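Local coordinates for protein Rv3303c-lpdA (Mycobacterium tuberculosis, PDB 1XDI) that catalyses the reduction of quinones by NADH or NADPH, using one bound FAD per subunit of a homotetramer, at residues S190-A195 / H216-Y220; V198-E203 / F233-V238; M383-R387 / H399-K403; L386-A392 / Y450-S456. All coordinates share one frame; numbering follows the deposited sequence.

Interaction 1 of 4, residues S190-A195 / H216-Y220; sequences SGVTGA and HVLPY
The methyl of Ala195 rests against the base of the Leu218 side chain: Ala195 CB lies 3.5 Å from both Leu218 CB and Leu218 CG. Leu218 has CG opposite its own backbone N (chi1 -168°), which sets the direction of the branch beyond CB, and Leu218 CD2 ends farther from the methyl, 4.1 Å from Ala195 CB. One residue earlier, Val217 CG1 lies 4.1 Å from Ala195 CA. Toward the start of segment 190-195 the polar backbone takes over. Gly191 N gives a weak, bent hydrogen bond to Val217 O (3.5 Å, 122° at the hydrogen), while Pro219 CD flanks the same amide 4.1 Å from Gly191 N. Ser190 turns its CB toward the loop, close to the carbonyl oxygens of His216 and Val217.

Gly191 and Gly194 fit a GxGxxG sequence, the second of that form in the chain, in a strand-turn-helix of Rossmann type that, as in relatives of the family, is probably the NAD(P)H-binding one. Gly191 stands at the N-cap of helix 192-203 and its O accepts from Ala195 N at 2.7 Å, so the residue that meets the loop also opens the helix.

A second shell sets the loop in place. Ser190 OG accepts a hydrogen bond from Gln214 N, tying the turn to the chain just ahead of the loop. Helix 223-235 backs the other partners, Phe233 behind Val217 and Leu229 behind Leu218. Tyr220 reaches strands 353-356 and 361-366 of the dimerisation domain, and Thr193 touches FAD.

Interaction 2 of 4, residues V198-E203 / F233-V238; sequences VDAYTE and FAERGV
Ionic contacts dominate where Arg236 meets Asp199 and Glu203. The guanidinium takes Asp199 end-on, NH1 to OD1 at 2.8 Å and NH2 to OD2 at 3.2 Å, yet the two flat groups stand almost upright to each other (80°), so that both nitrogens come down from above the carboxylate plane. NH1 is shared: it also binds Glu203 OE2 at 3.1 Å, on the anti side, tilted out of the carboxylate plane. A bend at chi3 of Arg236 (-91°) swings its head group toward these acids. Outside the pair, Asp199 OD1 also bridges to Arg359, and Glu203 OE1 bonds to Thr62 on helix 48-64.

Among the apolar contacts, Val198 and Phe233 lie deeper. Val198 CG1 covers one face of the Phe233 ring, 4.0 Å from CE1, and touches Val238 CG1 at 3.8 Å, while Asp199 CB sits at the ring edge. Thr202 CG2 packs across the arginine stem at about a right angle, 3.5 Å from Arg236 CB.

Within helix 192-203, Val198 O accepts from both Thr202 N and Thr202 OG1. The turn after helix 223-235 is consistent with a Schellman motif, given Val238 N to Phe233 O and the positive phi of Gly237; the Gly237 N bond is less sure.

Asp199 thus sits between Arg236 and Arg359, and the positive charges would tend to favour ionised carboxylates in a network joining the last turns of helix 192-203 to the residue just after helix 223-235.

Interaction 3 of 4, residues M383-R387 / H399-K403; sequences MLPLR and HGFVK
Met383 and Phe401 are brought together by two torsions: the phenylalanine CG is turned between its backbone N and carbonyl carbon (chi1 68°), which points the ring away from the partner strand to one side of the sheet, and the methionine runs out extended before bending at chi3 (98°) to reach over its face. The sulfur thereby hangs over the middle of the ring, Met383 SD 4.1 Å from the Phe401 centroid and only 9° off the ring normal, a face-on Met-aromatic contact.

The frame is an antiparallel strand pair, 379-385 with 401-407, the former at the outer end within this chain of the five-stranded sheet of the dimerisation domain. Leu384 and Val402 form its hydrogen-bonded pair, with Leu384 N to Val402 O at 2.7 Å and Val402 N to Leu384 O at 2.8 Å. Met383 with Lys403 is the adjoining non-hydrogen-bonded pair; here Met383 CB lies 3.8 Å from Lys403 CG, and the long extended lysine then passes obliquely by the sulfur, Lys403 CE at 3.9 Å from Met383 SD. Its NZ continues to salt bridges with Asp222 and Asp224, so this face of the sheet looks onto helix 223-235, whose Val228 also touches Phe401. The face bearing Leu384 and Val402 is covered instead by helix 454-464, through Ile457 and Ala460.

Beyond the strands, Leu386 folds over the Gly400-Phe401 peptide with CD1, and its CD2 reaches Val402 CG2 at 4.1 Å. The last direct bond runs from Leu386 N to Gly400 O at 2.8 Å, its donor standing well above the carbonyl plane.

Interaction 4 of 4, residues L386-A392 / Y450-S456; sequences LRTNARA and YPSLSGS. With FAD (flavin-adenine dinucleotide), chain D.
A helix N-cap residue, Asn389, also reaches across to the turn leading into helix 454-464. Asn389 CG lies opposite the backbone N (chi1 -176°), which presents the amide edgewise: ND2 gives both its hydrogens within the amide plane, one to Ser452 O and one to Ser456 OG, each at 3.0 Å. These two bonds fix the rotation of the amide, leaving OD1 turned to helix 390-394, where it makes weak capping bonds with Arg391 N and Ala392 N.

Leu453 packs across Arg391. Its CD2 is 3.4 Å from Arg391 CG, crossing that chain near a right angle, and 3.7 Å from Ala392 CB. Bends at chi2 and chi3 curl Arg391 back so that NE makes a weak bond to Pro451 O (3.5 Å), which a water also bridges, if weakly. Ser456 OG is further brushed by Leu386 CD2, at 3.7 Å.

Tyr450 precedes Pro451 by a cis peptide, where the disulfide reductases typically carry His-Pro, and its backbone O accepts from the flavin N3 at 2.6 Å. The same FAD is also hydrogen-bonded by residues of the second subunit, among them Asp35 and Ala42, so the site spans two chains. Glu425 of the second subunit accepts from the amides of Leu453 and Ser454, placing the contact at the subunit interface, between the turn after strand 379-385, helix 390-394 and the beginning of helix 454-464.

In the fold
The four contacts form two pairs. Interactions 1 and 2, with centres 12 Å apart, share helix 192-203 and interleave along the chain; they meet at Phe233, which touches Ala195 and Val217, and both lie in the Rossmann-type region around the sheet containing strands 185-188 and 208-211. Interactions 3 and 4 come later, in the dimerisation domain, their centres 9 Å apart; both start from the same part of the chain and share Leu386 and Arg387. Interactions 2 and 3 are 22 Å apart between centres, with nearest atoms about 6 Å apart. The first pair thus lies in what is probably the NAD(P)H-binding part, while interaction 4 carries the second pair to the flavin of the neighbouring subunit.

Interaction 1 of 4, residues S190-A195 / H216-Y220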
# COMPACT_ATOMS: atom_id res chain seq x y z
N SER A 190 -23.85 35.64 -1.68
CA SER A 190 -22.88 34.93 -2.49
C SER A 190 -22.54 33.61 -1.80
O SER A 190 -22.31 33.58 -0.60
CB SER A 190 -21.64 35.80 -2.75
OG SER A 190 -21.15 36.37 -1.56
N GLY A 191 -22.56 32.52 -2.56
CA GLY A 191 -22.29 31.21 -2.06
C GLY A 191 -22.39 30.23 -3.23
O GLY A 191 -22.71 30.62 -4.37
N VAL A 192 -22.13 28.96 -2.93
CA VAL A 192 -22.17 27.91 -3.93
C VAL A 192 -23.54 27.73 -4.50
O VAL A 192 -23.68 27.53 -5.72
CB VAL A 192 -21.70 26.55 -3.35
CG1 VAL A 192 -21.79 25.48 -4.41
CG2 VAL A 192 -20.27 26.69 -2.83
N THR A 193 -24.56 27.80 -3.65
CA THR A 193 -25.88 27.60 -4.21
C THR A 193 -26.44 28.85 -4.86
O THR A 193 -27.37 28.77 -5.64
CB THR A 193 -26.88 26.91 -3.20
OG1 THR A 193 -28.01 27.74 -2.98
CG2 THR A 193 -26.21 26.59 -1.91
N GLY A 194 -25.89 30.02 -4.58
CA GLY A 194 -26.37 31.17 -5.31
C GLY A 194 -25.57 31.13 -6.61
O GLY A 194 -26.08 31.40 -7.72
N ALA A 195 -24.29 30.76 -6.50
CA ALA A 195 -23.47 30.75 -7.68
C ALA A 195 -24.02 29.88 -8.75
O ALA A 195 -24.03 30.27 -9.93
CB ALA A 195 -22.05 30.33 -7.35
N HIS A 216 -16.81 38.02 -4.59
CA HIS A 216 -17.28 37.33 -5.79
C HIS A 216 -18.66 36.75 -5.64
O HIS A 216 -19.15 36.52 -4.54
CB HIS A 216 -16.36 36.14 -6.12
CG HIS A 216 -14.91 36.49 -6.29
ND1 HIS A 216 -14.16 37.14 -5.33
CD2 HIS A 216 -14.05 36.19 -7.30
CE1 HIS A 216 -12.90 37.23 -5.74
NE2 HIS A 216 -12.81 36.65 -6.93
N VAL A 217 -19.27 36.48 -6.78
CA VAL A 217 -20.58 35.84 -6.80
C VAL A 217 -20.34 34.49 -6.16
O VAL A 217 -21.08 34.06 -5.29
CB VAL A 217 -21.04 35.53 -8.21
CG1 VAL A 217 -22.28 34.63 -8.13
CG2 VAL A 217 -21.32 36.80 -8.97
N LEU A 218 -19.27 33.83 -6.60
CA LEU A 218 -18.87 32.52 -6.09
C LEU A 218 -17.51 32.64 -5.43
O LEU A 218 -16.49 32.50 -6.10
CB LEU A 218 -18.74 31.52 -7.25
CG LEU A 218 -18.59 30.01 -7.09
CD1 LEU A 218 -17.50 29.52 -8.00
CD2 LEU A 218 -18.32 29.66 -5.66
N PRO A 219 -17.47 32.95 -4.13
CA PRO A 219 -16.14 33.04 -3.55
C PRO A 219 -15.72 31.60 -3.56
O PRO A 219 -16.56 30.73 -3.37
CB PRO A 219 -16.41 33.56 -2.15
CG PRO A 219 -17.69 32.97 -1.82
CD PRO A 219 -18.50 33.09 -3.10
N TYR A 220 -14.45 31.32 -3.78
CA TYR A 220 -13.99 29.95 -3.85
C TYR A 220 -12.55 29.79 -3.39
O TYR A 220 -11.71 30.60 -3.67
CB TYR A 220 -14.19 29.43 -5.27
CG TYR A 220 -14.06 27.92 -5.36
CD1 TYR A 220 -15.00 27.08 -4.72
CD2 TYR A 220 -12.91 27.34 -5.92
CE1 TYR A 220 -14.77 25.72 -4.63
CE2 TYR A 220 -12.68 25.98 -5.84
CZ TYR A 220 -13.60 25.17 -5.18
OH TYR A 220 -13.29 23.85 -5.04

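Interaction 2 of 4, residues V198-E203 / F233-V238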
# COMPACT_ATOMS: atom_id res chain seq x y z
N VAL A 198 -27.30 31.46 -10.39
CA VAL A 198 -27.01 32.62 -11.19
C VAL A 198 -26.55 32.05 -12.54
O VAL A 198 -27.00 32.48 -13.61
CB VAL A 198 -25.88 33.43 -10.55
CG1 VAL A 198 -25.18 34.34 -11.61
CG2 VAL A 198 -26.42 34.21 -9.37
N ASP A 199 -25.64 31.07 -12.49
CA ASP A 199 -25.13 30.49 -13.71
C ASP A 199 -26.26 29.86 -14.51
O ASP A 199 -26.42 30.10 -15.70
CB ASP A 199 -24.08 29.48 -13.34
CG ASP A 199 -23.35 28.90 -14.56
OD1 ASP A 199 -23.94 28.70 -15.65
OD2 ASP A 199 -22.16 28.56 -14.39
N ALA A 200 -27.06 29.02 -13.87
CA ALA A 200 -28.19 28.38 -14.59
C ALA A 200 -29.14 29.41 -15.25
O ALA A 200 -29.44 29.30 -16.43
CB ALA A 200 -28.98 27.44 -13.61
N TYR A 201 -29.63 30.39 -14.49
CA TYR A 201 -30.53 31.39 -15.07
C TYR A 201 -29.87 32.27 -16.19
O TYR A 201 -30.52 32.61 -17.16
CB TYR A 201 -31.19 32.21 -13.94
CG TYR A 201 -32.34 31.44 -13.25
CD1 TYR A 201 -33.53 31.18 -13.94
CD2 TYR A 201 -32.25 30.96 -11.91
CE1 TYR A 201 -34.61 30.49 -13.33
CE2 TYR A 201 -33.35 30.22 -11.29
CZ TYR A 201 -34.54 30.01 -12.01
OH TYR A 201 -35.72 29.43 -11.46
N THR A 202 -28.59 32.60 -16.07
CA THR A 202 -27.88 33.39 -17.09
C THR A 202 -27.87 32.57 -18.40
O THR A 202 -27.85 33.11 -19.49
CB THR A 202 -26.38 33.64 -16.62
OG1 THR A 202 -26.37 34.57 -15.52
CG2 THR A 202 -25.46 34.09 -17.79
N GLU A 203 -27.87 31.26 -18.27
CA GLU A 203 -27.83 30.40 -19.44
C GLU A 203 -29.20 30.30 -20.09
O GLU A 203 -29.30 30.09 -21.30
CB GLU A 203 -27.30 29.02 -19.05
CG GLU A 203 -25.81 28.99 -18.86
CD GLU A 203 -25.11 29.38 -20.15
OE1 GLU A 203 -25.35 28.69 -21.17
OE2 GLU A 203 -24.34 30.37 -20.15
N PHE A 233 -18.88 34.75 -15.47
CA PHE A 233 -20.11 35.50 -15.17
C PHE A 233 -20.03 36.91 -15.78
O PHE A 233 -21.02 37.41 -16.31
CB PHE A 233 -20.34 35.69 -13.67
CG PHE A 233 -20.67 34.45 -12.94
CD1 PHE A 233 -21.57 33.55 -13.45
CD2 PHE A 233 -20.10 34.18 -11.74
CE1 PHE A 233 -21.90 32.39 -12.74
CE2 PHE A 233 -20.42 33.03 -11.05
CZ PHE A 233 -21.32 32.14 -11.55
N ALA A 234 -18.85 37.54 -15.69
CA ALA A 234 -18.68 38.89 -16.18
C ALA A 234 -18.91 38.98 -17.68
O ALA A 234 -19.60 39.89 -18.12
CB ALA A 234 -17.31 39.42 -15.80
N GLU A 235 -18.36 38.04 -18.46
CA GLU A 235 -18.58 38.10 -19.90
C GLU A 235 -20.07 37.89 -20.18
O GLU A 235 -20.68 38.70 -20.84
CB GLU A 235 -17.76 37.05 -20.65
CG GLU A 235 -16.26 37.37 -20.83
CD GLU A 235 -15.34 36.11 -20.68
OE1 GLU A 235 -15.53 35.11 -21.45
OE2 GLU A 235 -14.44 36.13 -19.79
N ARG A 236 -20.68 36.82 -19.68
CA ARG A 236 -22.11 36.57 -19.91
C ARG A 236 -22.95 37.69 -19.26
O ARG A 236 -24.19 37.58 -19.16
CB ARG A 236 -22.55 35.19 -19.34
CG ARG A 236 -21.80 33.94 -19.84
CD ARG A 236 -22.25 32.66 -19.14
NE ARG A 236 -21.49 32.31 -17.93
CZ ARG A 236 -21.76 31.24 -17.16
NH1 ARG A 236 -22.76 30.44 -17.47
NH2 ARG A 236 -21.04 30.98 -16.09
N GLY A 237 -22.30 38.75 -18.79
CA GLY A 237 -23.04 39.89 -18.24
C GLY A 237 -23.75 39.90 -16.89
O GLY A 237 -24.65 40.72 -16.67
N VAL A 238 -23.39 39.02 -15.98
CA VAL A 238 -23.97 39.00 -14.65
C VAL A 238 -23.52 40.30 -13.95
O VAL A 238 -22.36 40.72 -14.04
CB VAL A 238 -23.49 37.78 -13.86
CG1 VAL A 238 -23.98 37.86 -12.43
CG2 VAL A 238 -23.94 36.47 -14.60

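Interaction 3 of 4, residues M383-R387 / H399-K403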
# COMPACT_ATOMS: atom_id res chain seq x y z
N MET A 383 -0.12 22.89 -12.24
CA MET A 383 -1.40 23.24 -12.82
C MET A 383 -1.28 23.01 -14.30
O MET A 383 -0.53 23.66 -15.01
CB MET A 383 -1.79 24.68 -12.58
CG MET A 383 -2.79 25.13 -13.60
SD MET A 383 -3.67 26.59 -13.07
CE MET A 383 -2.79 27.86 -13.89
N LEU A 384 -2.01 22.04 -14.77
CA LEU A 384 -1.95 21.73 -16.18
C LEU A 384 -3.22 22.17 -16.95
O LEU A 384 -4.32 21.69 -16.70
CB LEU A 384 -1.71 20.24 -16.28
CG LEU A 384 -1.81 19.66 -17.64
CD1 LEU A 384 -0.90 20.36 -18.60
CD2 LEU A 384 -1.42 18.20 -17.49
N PRO A 385 -3.09 23.18 -17.82
CA PRO A 385 -4.27 23.61 -18.58
C PRO A 385 -4.83 22.39 -19.27
O PRO A 385 -4.08 21.44 -19.48
CB PRO A 385 -3.69 24.56 -19.57
CG PRO A 385 -2.64 25.25 -18.75
CD PRO A 385 -1.98 24.11 -18.00
N LEU A 386 -6.13 22.39 -19.59
CA LEU A 386 -6.72 21.25 -20.30
C LEU A 386 -6.77 21.50 -21.81
O LEU A 386 -6.98 20.56 -22.60
CB LEU A 386 -8.15 20.95 -19.80
CG LEU A 386 -8.23 20.08 -18.55
CD1 LEU A 386 -9.58 20.09 -17.84
CD2 LEU A 386 -7.84 18.71 -19.01
N ARG A 387 -6.53 22.74 -22.24
CA ARG A 387 -6.70 22.99 -23.64
C ARG A 387 -5.78 22.31 -24.57
O ARG A 387 -6.09 22.18 -25.76
CB ARG A 387 -6.81 24.47 -23.94
CG ARG A 387 -5.63 25.32 -23.75
CD ARG A 387 -6.25 26.65 -23.63
NE ARG A 387 -5.45 27.77 -24.09
CZ ARG A 387 -5.89 29.03 -24.13
NH1 ARG A 387 -7.12 29.35 -23.74
NH2 ARG A 387 -5.10 29.96 -24.61
N HIS A 399 -10.63 26.96 -20.98
CA HIS A 399 -10.14 27.47 -19.73
C HIS A 399 -10.09 26.45 -18.62
O HIS A 399 -9.79 26.80 -17.44
CB HIS A 399 -10.99 28.66 -19.34
CG HIS A 399 -11.09 29.68 -20.42
ND1 HIS A 399 -10.08 30.57 -20.68
CD2 HIS A 399 -12.07 29.95 -21.31
CE1 HIS A 399 -10.43 31.36 -21.68
NE2 HIS A 399 -11.64 31.00 -22.08
N GLY A 400 -10.34 25.19 -18.98
CA GLY A 400 -10.29 24.14 -17.97
C GLY A 400 -8.86 23.80 -17.60
O GLY A 400 -7.90 24.19 -18.30
N PHE A 401 -8.70 23.08 -16.48
CA PHE A 401 -7.35 22.67 -16.05
C PHE A 401 -7.38 21.63 -14.96
O PHE A 401 -8.38 21.42 -14.33
CB PHE A 401 -6.53 23.90 -15.55
CG PHE A 401 -7.05 24.52 -14.25
CD1 PHE A 401 -6.89 23.88 -13.04
CD2 PHE A 401 -7.67 25.73 -14.25
CE1 PHE A 401 -7.34 24.43 -11.86
CE2 PHE A 401 -8.12 26.29 -13.07
CZ PHE A 401 -7.96 25.64 -11.89
N VAL A 402 -6.24 21.00 -14.73
CA VAL A 402 -6.10 20.02 -13.66
C VAL A 402 -4.94 20.42 -12.80
O VAL A 402 -3.87 20.66 -13.31
CB VAL A 402 -5.80 18.65 -14.19
CG1 VAL A 402 -5.49 17.70 -13.03
CG2 VAL A 402 -6.97 18.19 -15.00
N LYS A 403 -5.19 20.49 -11.50
CA LYS A 403 -4.19 20.79 -10.45
C LYS A 403 -4.01 19.56 -9.55
O LYS A 403 -4.95 19.06 -8.98
CB LYS A 403 -4.62 21.95 -9.52
CG LYS A 403 -4.19 23.38 -9.93
CD LYS A 403 -4.45 24.40 -8.77
CE LYS A 403 -4.30 25.87 -9.24
NZ LYS A 403 -4.67 26.94 -8.22
O HOH W 1 -7.47 24.92 -20.65

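Interaction 4 of 4, residues L386-A392 / Y450-S456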
# COMPACT_ATOMS: atom_id res chain seq x y z
N LEU A 386 -6.13 22.39 -19.59
CA LEU A 386 -6.72 21.25 -20.30
C LEU A 386 -6.77 21.50 -21.81
O LEU A 386 -6.98 20.56 -22.60
CB LEU A 386 -8.15 20.95 -19.80
CG LEU A 386 -8.23 20.08 -18.55
CD1 LEU A 386 -9.58 20.09 -17.84
CD2 LEU A 386 -7.84 18.71 -19.01
N ARG A 387 -6.53 22.74 -22.24
CA ARG A 387 -6.70 22.99 -23.64
C ARG A 387 -5.78 22.31 -24.57
O ARG A 387 -6.09 22.18 -25.76
CB ARG A 387 -6.81 24.47 -23.94
CG ARG A 387 -5.63 25.32 -23.75
CD ARG A 387 -6.25 26.65 -23.63
NE ARG A 387 -5.45 27.77 -24.09
CZ ARG A 387 -5.89 29.03 -24.13
NH1 ARG A 387 -7.12 29.35 -23.74
NH2 ARG A 387 -5.10 29.96 -24.61
N THR A 388 -4.65 21.85 -24.06
CA THR A 388 -3.74 21.12 -24.91
C THR A 388 -4.15 19.66 -25.07
O THR A 388 -3.63 18.94 -25.90
CB THR A 388 -2.30 21.24 -24.39
OG1 THR A 388 -2.15 20.61 -23.10
CG2 THR A 388 -1.97 22.70 -24.30
N ASN A 389 -5.11 19.26 -24.25
CA ASN A 389 -5.67 17.91 -24.24
C ASN A 389 -6.62 17.76 -25.47
O ASN A 389 -7.53 18.58 -25.64
CB ASN A 389 -6.41 17.72 -22.90
CG ASN A 389 -6.97 16.31 -22.72
OD1 ASN A 389 -7.79 15.87 -23.53
ND2 ASN A 389 -6.55 15.61 -21.67
N ALA A 390 -6.44 16.76 -26.34
CA ALA A 390 -7.32 16.60 -27.51
C ALA A 390 -8.83 16.50 -27.17
O ALA A 390 -9.68 17.12 -27.81
CB ALA A 390 -6.87 15.38 -28.35
N ARG A 391 -9.15 15.72 -26.14
CA ARG A 391 -10.54 15.58 -25.72
C ARG A 391 -11.08 16.97 -25.44
O ARG A 391 -12.13 17.34 -25.99
CB ARG A 391 -10.62 14.68 -24.47
CG ARG A 391 -12.01 14.59 -23.77
CD ARG A 391 -13.14 14.24 -24.74
NE ARG A 391 -13.00 12.90 -25.28
CZ ARG A 391 -13.62 12.50 -26.38
NH1 ARG A 391 -14.38 13.35 -27.05
NH2 ARG A 391 -13.50 11.25 -26.78
N ALA A 392 -10.40 17.75 -24.60
CA ALA A 392 -10.87 19.13 -24.33
C ALA A 392 -11.12 19.91 -25.66
O ALA A 392 -12.13 20.58 -25.83
CB ALA A 392 -9.88 19.87 -23.47
N TYR A 450 -7.02 6.95 -23.99
CA TYR A 450 -6.75 8.09 -24.89
C TYR A 450 -7.75 8.04 -26.02
O TYR A 450 -7.99 6.99 -26.58
CB TYR A 450 -5.33 8.04 -25.46
CG TYR A 450 -4.96 9.23 -26.37
CD1 TYR A 450 -5.41 9.28 -27.67
CD2 TYR A 450 -4.11 10.25 -25.93
CE1 TYR A 450 -5.02 10.32 -28.52
CE2 TYR A 450 -3.71 11.28 -26.76
CZ TYR A 450 -4.17 11.30 -28.05
OH TYR A 450 -3.85 12.31 -28.89
N PRO A 451 -8.35 9.19 -26.35
CA PRO A 451 -8.17 10.48 -25.68
C PRO A 451 -9.29 10.76 -24.64
O PRO A 451 -10.48 10.51 -24.88
CB PRO A 451 -8.25 11.45 -26.86
CG PRO A 451 -9.41 10.92 -27.51
CD PRO A 451 -8.89 9.47 -27.69
N SER A 452 -8.90 11.30 -23.50
CA SER A 452 -9.87 11.63 -22.47
C SER A 452 -9.25 12.73 -21.62
O SER A 452 -8.03 12.95 -21.70
CB SER A 452 -10.17 10.39 -21.60
OG SER A 452 -9.01 9.97 -20.90
N LEU A 453 -10.06 13.44 -20.83
CA LEU A 453 -9.47 14.47 -20.00
C LEU A 453 -8.79 13.75 -18.82
O LEU A 453 -7.85 14.27 -18.23
CB LEU A 453 -10.55 15.43 -19.51
CG LEU A 453 -11.50 15.93 -20.61
CD1 LEU A 453 -12.71 16.65 -19.98
CD2 LEU A 453 -10.78 16.82 -21.52
N SER A 454 -9.22 12.55 -18.48
CA SER A 454 -8.56 11.90 -17.37
C SER A 454 -7.10 11.54 -17.70
O SER A 454 -6.34 11.19 -16.81
CB SER A 454 -9.30 10.66 -16.94
OG SER A 454 -8.86 9.56 -17.72
N GLY A 455 -6.70 11.60 -18.96
CA GLY A 455 -5.33 11.26 -19.29
C GLY A 455 -4.38 12.34 -18.82
O GLY A 455 -3.15 12.12 -18.62
N SER A 456 -4.96 13.53 -18.68
CA SER A 456 -4.25 14.74 -18.23
C SER A 456 -3.93 14.58 -16.74
O SER A 456 -2.92 15.11 -16.27
CB SER A 456 -5.15 15.97 -18.44
OG SER A 456 -4.73 16.70 -19.54
PA FAD D . 1.69 6.42 -34.95
O1A FAD D . 0.88 5.62 -35.93
O2A FAD D . 0.98 7.41 -34.13
O5B FAD D . 2.76 7.22 -35.76
C5B FAD D . 4.09 6.87 -36.07
C4B FAD D . 4.55 8.03 -36.90
O4B FAD D . 5.93 7.98 -37.27
C3B FAD D . 3.81 8.33 -38.24
O3B FAD D . 2.72 9.19 -38.00
C2B FAD D . 4.83 8.88 -39.15
O2B FAD D . 4.91 10.30 -39.31
C1B FAD D . 6.14 8.41 -38.59
N9A FAD D . 6.99 7.50 -39.28
C8A FAD D . 6.82 6.24 -39.89
N7A FAD D . 7.93 5.76 -40.41
C5A FAD D . 8.91 6.74 -40.14
C6A FAD D . 10.32 6.88 -40.41
N6A FAD D . 11.06 5.96 -41.03
N1A FAD D . 10.96 8.03 -39.98
C2A FAD D . 10.29 9.03 -39.32
N3A FAD D . 8.93 8.97 -39.01
C4A FAD D . 8.35 7.72 -39.51
N1 FAD D . -5.95 4.19 -29.71
C2 FAD D . -6.40 4.63 -28.50
O2 FAD D . -5.73 4.50 -27.48
N3 FAD D . -7.64 5.22 -28.43
C4 FAD D . -8.51 5.43 -29.51
O4 FAD D . -9.62 5.98 -29.30
C4X FAD D . -8.05 5.00 -30.72
N5 FAD D . -8.92 5.22 -31.85
C5X FAD D . -8.43 4.77 -33.13
C6 FAD D . -9.20 4.94 -34.30
C7 FAD D . -8.75 4.52 -35.60
C7M FAD D . -9.61 4.73 -36.83
C8 FAD D . -7.48 3.92 -35.69
C8M FAD D . -6.89 3.46 -37.00
C9 FAD D . -6.69 3.73 -34.57
C9A FAD D . -7.10 4.12 -33.29
N10 FAD D . -6.31 3.95 -32.03
C10 FAD D . -6.77 4.39 -30.81
C1' FAD D . -5.01 3.34 -32.15
C2' FAD D . -3.89 4.28 -32.03
O2' FAD D . -4.12 5.25 -33.09
C3' FAD D . -2.53 3.70 -32.20
O3' FAD D . -2.30 2.81 -31.14
C4' FAD D . -1.35 4.67 -32.04
O4' FAD D . -1.55 5.63 -33.14
C5' FAD D . -0.02 4.16 -32.33
O5' FAD D . 0.90 5.18 -32.06
P FAD D . 2.39 5.12 -32.44
O1P FAD D . 3.00 6.29 -31.84
O2P FAD D . 2.97 3.78 -32.14
O3P FAD D . 2.30 5.27 -34.00
O HOH W 2 -13.05 11.18 -23.21